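Local coordinates for protein extracellular ligand-binding receptor (PDB 5ERE) that probably senses small extracellular solutes, binding 2-oxo-4-methylpentanoate in a periplasmic-binding-protein domain joined to a tandem PAS-type sensor module, at residues A[119-124]-A[329-334]. Sequence-based numbering, arbitrary orientation.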
# COMPACT_ATOMS: atom_id res chain seq x y z
N LEU A 119 4.30 -0.80 -5.20
CA LEU A 119 5.16 -0.62 -6.35
C LEU A 119 4.32 -0.34 -7.62
O LEU A 119 4.75 0.43 -8.48
CB LEU A 119 6.05 -1.86 -6.55
CG LEU A 119 7.07 -1.88 -7.70
CD1 LEU A 119 8.17 -0.88 -7.49
CD2 LEU A 119 7.67 -3.27 -7.85
N ALA A 120 3.12 -0.92 -7.69
CA ALA A 120 2.21 -0.74 -8.81
C ALA A 120 1.81 0.71 -9.05
O ALA A 120 1.40 1.05 -10.16
CB ALA A 120 0.92 -1.59 -8.60
N ALA A 121 1.91 1.55 -8.03
CA ALA A 121 1.55 2.96 -8.22
C ALA A 121 2.54 3.66 -9.12
O ALA A 121 2.20 4.63 -9.77
CB ALA A 121 1.47 3.71 -6.88
N TYR A 122 3.78 3.19 -9.08
CA TYR A 122 4.84 3.73 -9.93
C TYR A 122 4.78 3.08 -11.32
O TYR A 122 4.83 3.78 -12.33
CB TYR A 122 6.20 3.49 -9.29
CG TYR A 122 7.37 4.05 -10.05
CD1 TYR A 122 7.54 5.42 -10.17
CD2 TYR A 122 8.32 3.21 -10.63
CE1 TYR A 122 8.62 5.96 -10.85
CE2 TYR A 122 9.39 3.74 -11.34
CZ TYR A 122 9.54 5.12 -11.44
OH TYR A 122 10.59 5.68 -12.12
N LEU A 123 4.67 1.76 -11.34
CA LEU A 123 4.82 0.96 -12.57
C LEU A 123 3.69 1.20 -13.57
O LEU A 123 3.82 0.88 -14.75
CB LEU A 123 4.89 -0.54 -12.25
CG LEU A 123 6.20 -1.11 -11.68
CD1 LEU A 123 6.15 -2.64 -11.53
CD2 LEU A 123 7.37 -0.70 -12.52
N THR A 124 2.59 1.76 -13.09
CA THR A 124 1.41 1.89 -13.91
C THR A 124 1.61 2.94 -15.03
O THR A 124 0.90 2.92 -16.01
CB THR A 124 0.16 2.20 -13.02
OG1 THR A 124 -1.05 1.97 -13.75
CG2 THR A 124 0.18 3.62 -12.46
N LEU A 329 -1.01 12.15 -4.51
CA LEU A 329 -2.11 13.12 -4.51
C LEU A 329 -2.77 13.21 -5.88
O LEU A 329 -4.00 13.15 -5.99
CB LEU A 329 -1.59 14.50 -4.10
CG LEU A 329 -2.66 15.59 -4.02
CD1 LEU A 329 -3.79 15.27 -2.98
CD2 LEU A 329 -1.96 16.86 -3.66
N THR A 330 -1.96 13.33 -6.92
CA THR A 330 -2.49 13.43 -8.27
C THR A 330 -3.29 12.21 -8.66
O THR A 330 -4.39 12.33 -9.19
CB THR A 330 -1.37 13.63 -9.32
OG1 THR A 330 -0.64 14.82 -8.99
CG2 THR A 330 -1.96 13.78 -10.70
N GLN A 331 -2.75 11.03 -8.37
CA GLN A 331 -3.46 9.79 -8.69
C GLN A 331 -4.81 9.71 -7.98
O GLN A 331 -5.77 9.17 -8.50
CB GLN A 331 -2.60 8.58 -8.32
CG GLN A 331 -1.41 8.39 -9.28
CD GLN A 331 -0.48 7.27 -8.87
OE1 GLN A 331 -0.56 6.74 -7.75
NE2 GLN A 331 0.42 6.89 -9.77
N THR A 332 -4.88 10.27 -6.78
CA THR A 332 -6.13 10.26 -6.03
C THR A 332 -7.09 11.28 -6.61
O THR A 332 -8.27 10.97 -6.80
CB THR A 332 -5.88 10.56 -4.52
OG1 THR A 332 -4.90 9.66 -4.02
CG2 THR A 332 -7.18 10.44 -3.66
N ALA A 333 -6.59 12.50 -6.86
CA ALA A 333 -7.38 13.54 -7.54
C ALA A 333 -7.99 12.99 -8.82
O ALA A 333 -9.14 13.27 -9.15
CB ALA A 333 -6.53 14.76 -7.87
N GLN A 334 -7.18 12.24 -9.56
CA GLN A 334 -7.62 11.72 -10.85
C GLN A 334 -8.70 10.66 -10.71
O GLN A 334 -9.65 10.62 -11.49
CB GLN A 334 -6.44 11.15 -11.63
CG GLN A 334 -5.53 12.22 -12.15
CD GLN A 334 -4.28 11.66 -12.79
OE1 GLN A 334 -4.05 10.45 -12.81
NE2 GLN A 334 -3.47 12.55 -13.31
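Ala-121 and Gln-331 mark the nearest approach of two helix backbones that stay well apart, their CA atoms 8.5 Å from each other, and one long side chain bridges the gap. The contact joins the leucine-binding-protein-type domain, through helix 112-123, to the long helix 324-357, which runs alongside the tandem PAS (Cache-type) sensor part of the chain. Gln-331 does the reaching: its CG lies anti to the carbonyl carbon (chi1 -73°) and CD continues extended (chi2 175°), which carries the terminal amide across to the other helix. There NE2 donates to the backbone O of Ala-121 at 2.9 Å, a nearly straight bond with an N-H...O angle of 161°. The acceptor lies almost in the amide plane, while the donor is tilted modestly from the carbonyl plane of Ala-121. That carbonyl lies on a helix kinked at 121 and 122, and the amide comes to it from outside the helix. Elsewhere, Leu-119 and Leu-123 pack on Trp-142 and Leu-146 of helix 137-149, and Leu-329 and Ala-333 touch Leu-557 of strand 553-561, so the contact ties the binding-protein part to a helix that packs on the C-terminal antiparallel sheet. With an alanine at Gln-331 the amide is gone, and the two segments would probably lose their main link, the O of Ala-121 left without its mate across the gap. The rest is light: the two segments bury just 94 Å² together, Thr-124 brings its methyl CG2 to 4.2 Å from Gln-331 NE2, and the CB of Ala-121 sits 3.7 Å from Gln-331 OE1.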